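Cag-Z (Helicobacter pylori, PDB 1S2X) is of unknown function but is encoded by the cag pathogenicity island, which specifies a type IV secretion system. Local coordinates at residues A[44-49]-A[137-142]; A[53-58]-A[153-158]. The protein carries 1 engineered substitution. All coordinates share one frame; numbering follows the deposited sequence.

Both contacts lie on the same side of the chain's centre, each about 23 Å from it, and their own centres are about 11 Å apart. Contact 1 joins the loop after helix 31-43 to the loop after helix 105-135; contact 2 sets the helices that follow these loops, 52-68 and 149-158, side by side. Their segments therefore alternate along the sequence. They also touch directly: Ser45 O lies 3.0 Å from Arg58 NH1, a close polar approach, and Ser49 OG packs 3.4 Å from Phe55 CA. Leu138 of contact 1 further rests on Ala155 of contact 2, so the two are continuous through both polar and apolar links.

Contact 1: A[44-49]-A[137-142]; sequences TSLKDS and YLPREY
Leu138 meets Leu46 methyl to methyl, with 4.3 Å between the CD1 atoms of the two residues. Pro139 follows: the Pro139 and Leu46 side chains cross at about a right angle, with Pro139 CD 4.2 Å from Leu46 CD1, so one leucine methyl is shared by two successive residues of 137-142. Glu141 takes part through its backbone: its O lies 3.2 Å from Lys47 CE, the carbon before the ammonium of a bent lysine chain. Tyr142 supplies the broadest surface. The methyl CG2 of Thr44 stands over one ring face, 3.9 Å from the centroid and 18° off the normal, which meets the geometry of a CH-pi contact. Thr44 CG2 is anti to its carbonyl carbon, and the two side chains run alongside each other in the same direction. Glu141 CG covers the opposite face near the rim, Pro139 CG sits at the ring edge in plane, and Tyr142 OH is hydrogen-bonded to Gln40 NE2 of helix 31-43. Tyr142 O lies 3.2 Å from Leu46 C and 2.7 Å from Lys47 N, but the angle is too poor for a hydrogen bond; that nitrogen donates instead to Thr44 O. The two loops thus meet through apolar and CH-pi contacts plus carbonyl oxygens resting on the 46-47 backbone and the lysine chain, none a hydrogen bond, and the Tyr142 hydroxyl extends the attachment to helix 31-43.

Contact 2: A[53-58]-A[153-158]; sequences QDFLRR and GVAFQI
Helices 53-58 and 153-158 run nearly parallel, their axes 10.3 Å apart at closest approach and crossing at -18°, with Leu56 and Ala155 nearest in backbone at 6.7 Å between CA atoms. Leu56 has the largest share of the contact, dividing its two methyls between two residues one turn apart on the other helix. Its CD1 touches Val154 CG1 at 3.9 Å, while CD2 reaches Ile158 CD1 at 4.1 Å. The leucine side chain crosses both partners at about a right angle. Phe55 adds a second approach: chi1 of 168° sets CG anti to the backbone N, and the ring it carries has CE1 4.0 Å from Ala155 CB, in an oblique contact. Ala155 and Ile158 also touch Val59, one turn beyond Phe55, and Leu56 reaches Met151, which extends the interface along both helices. Polar groups act within or beyond the pair. Asp54 OD2 forms a salt bridge with Arg58 NE one turn later, although its hydrogen bond is weak (3.1 Å), and also accepts from Asn50 N; Ile158 O accepts from Arg63 NH1. Since the side-chain contacts are all carbon to carbon and no hydrogen bond crosses between the helices, adhesion between these segments rests on apolar burial and the fit of Leu56, with little to impose a directional polar alignment.

Contact 1: A[44-49]-A[137-142]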
ATOM      1  N   THR A  44      -6.934  23.100  -0.791  1.00 27.65           N
ATOM      2  CA  THR A  44      -8.335  23.504  -0.935  1.00 30.39           C
ATOM      3  C   THR A  44      -8.556  24.462  -2.100  1.00 30.01           C
ATOM      4  O   THR A  44      -9.616  24.433  -2.742  1.00 27.85           O
ATOM      5  CB  THR A  44      -8.857  24.164   0.359  1.00 38.47           C
ATOM      6  OG1 THR A  44      -8.001  25.272   0.662  1.00 47.00           O
ATOM      7  CG2 THR A  44      -8.794  23.207   1.536  1.00 31.40           C
ATOM      8  N   SER A  45      -7.599  25.326  -2.421  1.00 35.30           N
ATOM      9  CA  SER A  45      -7.748  26.273  -3.525  1.00 37.12           C
ATOM     10  C   SER A  45      -7.890  25.629  -4.898  1.00 38.30           C
ATOM     11  O   SER A  45      -8.344  26.305  -5.838  1.00 33.60           O
ATOM     12  CB  SER A  45      -6.563  27.251  -3.532  1.00 36.50           C
ATOM     13  OG  SER A  45      -5.380  26.656  -4.039  1.00 39.92           O
ATOM     14  N   LEU A  46      -7.553  24.356  -5.093  1.00 31.70           N
ATOM     15  CA  LEU A  46      -7.805  23.692  -6.369  1.00 30.92           C
ATOM     16  C   LEU A  46      -9.271  23.855  -6.807  1.00 34.33           C
ATOM     17  O   LEU A  46      -9.606  23.958  -7.984  1.00 28.36           O
ATOM     18  CB  LEU A  46      -7.524  22.189  -6.317  1.00 26.40           C
ATOM     19  CG  LEU A  46      -6.076  21.769  -6.090  1.00 26.73           C
ATOM     20  CD1 LEU A  46      -6.025  20.265  -5.857  1.00 23.43           C
ATOM     21  CD2 LEU A  46      -5.210  22.236  -7.259  1.00 25.09           C
ATOM     22  N   LYS A  47     -10.138  23.862  -5.808  1.00 30.84           N
ATOM     23  CA  LYS A  47     -11.578  23.996  -6.035  1.00 35.53           C
ATOM     24  C   LYS A  47     -11.902  25.338  -6.670  1.00 29.74           C
ATOM     25  O   LYS A  47     -12.880  25.499  -7.398  1.00 32.57           O
ATOM     26  CB  LYS A  47     -12.303  23.819  -4.702  1.00 33.84           C
ATOM     27  CG  LYS A  47     -13.815  23.867  -4.766  1.00 52.34           C
ATOM     28  CD  LYS A  47     -14.449  22.962  -3.724  1.00 56.96           C
ATOM     29  CE  LYS A  47     -15.131  21.766  -4.371  1.00 58.51           C
ATOM     30  NZ  LYS A  47     -15.784  22.132  -5.657  1.00 64.05           N
ATOM     31  N   ASP A  48     -11.076  26.363  -6.417  1.00 33.63           N
ATOM     32  CA  ASP A  48     -11.373  27.640  -7.068  1.00 39.15           C
ATOM     33  C   ASP A  48     -10.603  27.811  -8.370  1.00 45.34           C
ATOM     34  O   ASP A  48     -10.429  28.952  -8.814  1.00 39.34           O
ATOM     35  CB  ASP A  48     -11.078  28.816  -6.133  1.00 37.85           C
ATOM     36  CG  ASP A  48     -11.816  28.697  -4.812  1.00 38.42           C
ATOM     37  OD1 ASP A  48     -11.223  29.039  -3.769  1.00 46.87           O
ATOM     38  OD2 ASP A  48     -12.985  28.260  -4.811  1.00 38.74           O
ATOM     39  N   SER A  49     -10.134  26.718  -8.988  1.00 38.43           N
ATOM     40  CA  SER A  49      -9.410  26.898 -10.249  1.00 35.22           C
ATOM     41  C   SER A  49     -10.304  27.569 -11.293  1.00 30.46           C
ATOM     42  O   SER A  49     -11.482  27.225 -11.439  1.00 43.11           O
ATOM     43  CB  SER A  49      -8.879  25.559 -10.763  1.00 32.30           C
ATOM     44  OG  SER A  49      -8.149  24.862  -9.762  1.00 36.18           O
ATOM     45  N   TYR A 137      -4.080  12.309  -2.010  1.00 19.27           N
ATOM     46  CA  TYR A 137      -3.360  13.597  -2.078  1.00 15.55           C
ATOM     47  C   TYR A 137      -3.783  14.463  -3.261  1.00 24.40           C
ATOM     48  O   TYR A 137      -3.415  15.631  -3.429  1.00 19.21           O
ATOM     49  CB  TYR A 137      -1.842  13.337  -2.147  1.00 18.05           C
ATOM     50  CG  TYR A 137      -1.257  13.191  -0.743  1.00 24.07           C
ATOM     51  CD1 TYR A 137      -0.717  14.301  -0.109  1.00 22.58           C
ATOM     52  CD2 TYR A 137      -1.272  11.968  -0.079  1.00 17.28           C
ATOM     53  CE1 TYR A 137      -0.183  14.207   1.169  1.00 24.52           C
ATOM     54  CE2 TYR A 137      -0.745  11.859   1.195  1.00 18.21           C
ATOM     55  CZ  TYR A 137      -0.207  12.981   1.802  1.00 29.58           C
ATOM     56  OH  TYR A 137       0.329  12.889   3.074  1.00 33.14           O
ATOM     57  N   LEU A 138      -4.588  13.918  -4.163  1.00 19.19           N
ATOM     58  CA  LEU A 138      -5.395  14.689  -5.107  1.00 23.80           C
ATOM     59  C   LEU A 138      -6.812  14.613  -4.531  1.00 28.59           C
ATOM     60  O   LEU A 138      -7.528  13.644  -4.780  1.00 20.29           O
ATOM     61  CB  LEU A 138      -5.348  14.154  -6.533  1.00 21.47           C
ATOM     62  CG  LEU A 138      -6.211  14.922  -7.560  1.00 28.96           C
ATOM     63  CD1 LEU A 138      -5.744  16.369  -7.650  1.00 31.10           C
ATOM     64  CD2 LEU A 138      -6.198  14.243  -8.922  1.00 27.38           C
ATOM     65  N   PRO A 139      -7.180  15.581  -3.702  1.00 26.91           N
ATOM     66  CA  PRO A 139      -8.373  15.395  -2.872  1.00 23.34           C
ATOM     67  C   PRO A 139      -9.612  15.563  -3.744  1.00 29.72           C
ATOM     68  O   PRO A 139      -9.867  16.611  -4.324  1.00 22.82           O
ATOM     69  CB  PRO A 139      -8.248  16.507  -1.834  1.00 21.02           C
ATOM     70  CG  PRO A 139      -7.475  17.585  -2.532  1.00 21.05           C
ATOM     71  CD  PRO A 139      -6.543  16.882  -3.481  1.00 22.25           C
ATOM     72  N   ARG A 140     -10.401  14.508  -3.847  1.00 29.11           N
ATOM     73  CA  ARG A 140     -11.596  14.573  -4.686  1.00 35.92           C
ATOM     74  C   ARG A 140     -12.512  15.702  -4.246  1.00 35.49           C
ATOM     75  O   ARG A 140     -13.231  16.284  -5.060  1.00 36.44           O
ATOM     76  CB  ARG A 140     -12.369  13.258  -4.629  1.00 54.12           C
ATOM     77  CG  ARG A 140     -12.749  12.675  -5.977  1.00 77.89           C
ATOM     78  CD  ARG A 140     -13.335  13.709  -6.929  1.00 89.48           C
ATOM     79  NE  ARG A 140     -13.668  13.131  -8.231  1.00 88.90           N
ATOM     80  CZ  ARG A 140     -14.339  13.713  -9.214  1.00 85.35           C
ATOM     81  NH1 ARG A 140     -14.802  14.953  -9.105  1.00 70.64           N
ATOM     82  NH2 ARG A 140     -14.560  13.050 -10.335  1.00 92.27           N
ATOM     83  N   GLU A 141     -12.510  16.035  -2.954  1.00 23.37           N
ATOM     84  CA  GLU A 141     -13.515  17.024  -2.554  1.00 35.10           C
ATOM     85  C   GLU A 141     -13.147  18.458  -2.926  1.00 38.43           C
ATOM     86  O   GLU A 141     -14.025  19.306  -2.716  1.00 31.61           O
ATOM     87  CB  GLU A 141     -13.766  16.892  -1.051  1.00 41.54           C
ATOM     88  CG  GLU A 141     -12.637  17.391  -0.172  1.00 45.07           C
ATOM     89  CD  GLU A 141     -11.662  16.308   0.244  1.00 48.68           C
ATOM     90  OE1 GLU A 141     -10.954  16.514   1.254  1.00 60.31           O
ATOM     91  OE2 GLU A 141     -11.587  15.255  -0.431  1.00 55.02           O
ATOM     92  N   TYR A 142     -11.968  18.760  -3.460  1.00 26.77           N
ATOM     93  CA  TYR A 142     -11.513  20.096  -3.831  1.00 22.67           C
ATOM     94  C   TYR A 142     -11.272  20.216  -5.332  1.00 25.34           C
ATOM     95  O   TYR A 142     -10.687  21.193  -5.815  1.00 29.07           O
ATOM     96  CB  TYR A 142     -10.247  20.511  -3.042  1.00 24.62           C
ATOM     97  CG  TYR A 142     -10.595  20.506  -1.561  1.00 30.30           C
ATOM     98  CD1 TYR A 142     -11.576  21.388  -1.104  1.00 37.55           C
ATOM     99  CD2 TYR A 142      -9.999  19.657  -0.646  1.00 28.86           C
ATOM    100  CE1 TYR A 142     -11.945  21.430   0.229  1.00 39.38           C
ATOM    101  CE2 TYR A 142     -10.366  19.688   0.691  1.00 29.55           C
ATOM    102  CZ  TYR A 142     -11.338  20.576   1.125  1.00 37.64           C
ATOM    103  OH  TYR A 142     -11.714  20.624   2.450  1.00 34.69           O
TER

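Contact 2: A[53-58]-A[153-158]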
ATOM      1  N   GLN A  53      -6.416  24.744 -17.462  1.00 40.43           N
ATOM      2  CA  GLN A  53      -4.956  24.836 -17.300  1.00 48.79           C
ATOM      3  C   GLN A  53      -4.615  25.649 -16.059  1.00 46.95           C
ATOM      4  O   GLN A  53      -3.480  25.636 -15.574  1.00 34.84           O
ATOM      5  CB  GLN A  53      -4.300  25.398 -18.561  1.00 57.41           C
ATOM      6  CG  GLN A  53      -4.226  24.446 -19.742  1.00 61.33           C
ATOM      7  CD  GLN A  53      -3.648  23.083 -19.423  1.00 57.40           C
ATOM      8  OE1 GLN A  53      -2.608  22.951 -18.777  1.00 38.08           O
ATOM      9  NE2 GLN A  53      -4.313  22.024 -19.882  1.00 43.99           N
ATOM     10  N   ASP A  54      -5.601  26.368 -15.520  1.00 37.32           N
ATOM     11  CA  ASP A  54      -5.326  27.092 -14.272  1.00 30.89           C
ATOM     12  C   ASP A  54      -5.322  26.075 -13.130  1.00 25.01           C
ATOM     13  O   ASP A  54      -4.576  26.236 -12.170  1.00 35.10           O
ATOM     14  CB  ASP A  54      -6.345  28.182 -13.996  1.00 37.20           C
ATOM     15  CG  ASP A  54      -6.141  28.941 -12.704  1.00 34.40           C
ATOM     16  OD1 ASP A  54      -5.049  29.508 -12.483  1.00 45.99           O
ATOM     17  OD2 ASP A  54      -7.090  28.989 -11.890  1.00 43.16           O
ATOM     18  N   PHE A  55      -6.155  25.062 -13.271  1.00 22.71           N
ATOM     19  CA  PHE A  55      -6.177  23.905 -12.386  1.00 25.97           C
ATOM     20  C   PHE A  55      -4.796  23.247 -12.388  1.00 23.92           C
ATOM     21  O   PHE A  55      -4.195  22.989 -11.346  1.00 33.15           O
ATOM     22  CB  PHE A  55      -7.251  22.910 -12.831  1.00 21.92           C
ATOM     23  CG  PHE A  55      -7.175  21.550 -12.165  1.00 22.14           C
ATOM     24  CD1 PHE A  55      -6.761  20.423 -12.860  1.00 28.40           C
ATOM     25  CD2 PHE A  55      -7.521  21.392 -10.840  1.00 21.10           C
ATOM     26  CE1 PHE A  55      -6.702  19.184 -12.251  1.00 23.50           C
ATOM     27  CE2 PHE A  55      -7.457  20.157 -10.222  1.00 26.07           C
ATOM     28  CZ  PHE A  55      -7.050  19.040 -10.924  1.00 21.24           C
ATOM     29  N   LEU A  56      -4.275  22.968 -13.578  1.00 31.33           N
ATOM     30  CA  LEU A  56      -2.996  22.255 -13.690  1.00 33.74           C
ATOM     31  C   LEU A  56      -1.844  23.105 -13.192  1.00 24.98           C
ATOM     32  O   LEU A  56      -0.866  22.594 -12.655  1.00 29.58           O
ATOM     33  CB  LEU A  56      -2.743  21.829 -15.137  1.00 36.79           C
ATOM     34  CG  LEU A  56      -3.594  20.628 -15.557  1.00 34.30           C
ATOM     35  CD1 LEU A  56      -3.125  20.087 -16.894  1.00 43.04           C
ATOM     36  CD2 LEU A  56      -3.559  19.569 -14.453  1.00 26.65           C
ATOM     37  N   ARG A  57      -1.974  24.413 -13.396  1.00 24.55           N
ATOM     38  CA  ARG A  57      -1.007  25.334 -12.833  1.00 33.32           C
ATOM     39  C   ARG A  57      -1.050  25.241 -11.306  1.00 36.82           C
ATOM     40  O   ARG A  57      -0.029  25.280 -10.633  1.00 29.28           O
ATOM     41  CB  ARG A  57      -1.300  26.776 -13.235  1.00 32.12           C
ATOM     42  CG  ARG A  57      -0.301  27.752 -12.626  1.00 44.58           C
ATOM     43  CD  ARG A  57       0.819  27.996 -13.644  1.00 69.30           C
ATOM     44  NE  ARG A  57       0.264  28.174 -14.985  1.00 79.07           N
ATOM     45  CZ  ARG A  57      -0.263  29.305 -15.437  1.00 82.56           C
ATOM     46  NH1 ARG A  57      -0.315  30.391 -14.684  1.00 59.46           N
ATOM     47  NH2 ARG A  57      -0.742  29.358 -16.677  1.00104.17           N
ATOM     48  N   ARG A  58      -2.263  25.121 -10.766  1.00 27.93           N
ATOM     49  CA  ARG A  58      -2.385  25.024  -9.313  1.00 21.25           C
ATOM     50  C   ARG A  58      -1.934  23.656  -8.848  1.00 23.14           C
ATOM     51  O   ARG A  58      -1.467  23.477  -7.727  1.00 19.86           O
ATOM     52  CB  ARG A  58      -3.833  25.295  -8.911  1.00 31.84           C
ATOM     53  CG  ARG A  58      -4.244  26.746  -9.145  1.00 32.00           C
ATOM     54  CD  ARG A  58      -5.591  27.055  -8.508  1.00 36.59           C
ATOM     55  NE  ARG A  58      -6.122  28.332  -8.987  1.00 33.56           N
ATOM     56  CZ  ARG A  58      -6.918  29.123  -8.279  1.00 41.96           C
ATOM     57  NH1 ARG A  58      -7.289  28.794  -7.047  1.00 32.94           N
ATOM     58  NH2 ARG A  58      -7.333  30.257  -8.832  1.00 39.60           N
ATOM     59  N   GLY A 153      -6.034  12.502 -14.556  1.00 21.27           N
ATOM     60  CA  GLY A 153      -4.899  11.663 -14.927  1.00 25.40           C
ATOM     61  C   GLY A 153      -3.601  12.445 -14.899  1.00 29.77           C
ATOM     62  O   GLY A 153      -2.612  12.048 -14.265  1.00 27.05           O
ATOM     63  N   VAL A 154      -3.606  13.592 -15.581  1.00 24.39           N
ATOM     64  CA  VAL A 154      -2.414  14.442 -15.598  1.00 18.63           C
ATOM     65  C   VAL A 154      -2.027  14.942 -14.213  1.00 22.12           C
ATOM     66  O   VAL A 154      -0.835  14.986 -13.887  1.00 20.61           O
ATOM     67  CB  VAL A 154      -2.667  15.621 -16.560  1.00 31.00           C
ATOM     68  CG1 VAL A 154      -1.487  16.575 -16.599  1.00 28.99           C
ATOM     69  CG2 VAL A 154      -2.969  15.064 -17.951  1.00 31.15           C
ATOM     70  N   ALA A 155      -3.001  15.333 -13.394  1.00 27.21           N
ATOM     71  CA  ALA A 155      -2.779  15.802 -12.028  1.00 25.44           C
ATOM     72  C   ALA A 155      -2.163  14.652 -11.235  1.00 20.58           C
ATOM     73  O   ALA A 155      -1.233  14.863 -10.466  1.00 20.61           O
ATOM     74  CB  ALA A 155      -4.043  16.299 -11.347  1.00 15.16           C
ATOM     75  N   PHE A 156      -2.660  13.435 -11.438  1.00 24.17           N
ATOM     76  CA  PHE A 156      -2.043  12.289 -10.773  1.00 27.39           C
ATOM     77  C   PHE A 156      -0.569  12.191 -11.141  1.00 20.30           C
ATOM     78  O   PHE A 156       0.328  11.868 -10.356  1.00 19.69           O
ATOM     79  CB  PHE A 156      -2.755  10.996 -11.150  1.00 28.52           C
ATOM     80  CG  PHE A 156      -4.074  10.754 -10.427  1.00 25.61           C
ATOM     81  CD1 PHE A 156      -5.163  10.271 -11.137  1.00 32.03           C
ATOM     82  CD2 PHE A 156      -4.199  11.006  -9.083  1.00 27.36           C
ATOM     83  CE1 PHE A 156      -6.365  10.026 -10.493  1.00 42.77           C
ATOM     84  CE2 PHE A 156      -5.385  10.740  -8.421  1.00 42.92           C
ATOM     85  CZ  PHE A 156      -6.470  10.255  -9.133  1.00 45.20           C
ATOM     86  N   GLN A 157      -0.305  12.493 -12.415  1.00 18.69           N
ATOM     87  CA  GLN A 157       1.089  12.355 -12.855  1.00 27.54           C
ATOM     88  C   GLN A 157       1.896  13.502 -12.271  1.00 25.48           C
ATOM     89  O   GLN A 157       3.001  13.308 -11.766  1.00 21.70           O
ATOM     90  CB  GLN A 157       1.172  12.290 -14.380  1.00 28.11           C
ATOM     91  CG  GLN A 157       0.468  11.066 -14.960  1.00 46.34           C
ATOM     92  CD  GLN A 157       0.414  11.002 -16.472  1.00 60.40           C
ATOM     93  OE1 GLN A 157      -0.185  11.837 -17.155  1.00 65.90           O
ATOM     94  NE2 GLN A 157       1.035   9.978 -17.048  1.00 76.92           N
ATOM     95  N   ILE A 158       1.357  14.723 -12.309  1.00 20.27           N
ATOM     96  CA  ILE A 158       2.182  15.835 -11.793  1.00 21.02           C
ATOM     97  C   ILE A 158       2.407  15.735 -10.298  1.00 19.00           C
ATOM     98  O   ILE A 158       3.437  16.173  -9.792  1.00 21.19           O
ATOM     99  CB  ILE A 158       1.559  17.205 -12.092  1.00 25.65           C
ATOM    100  CG1 ILE A 158       1.384  17.503 -13.588  1.00 21.47           C
ATOM    101  CG2 ILE A 158       2.352  18.318 -11.414  1.00 21.73           C
ATOM    102  CD1 ILE A 158       0.427  18.653 -13.820  1.00 23.94           C
TER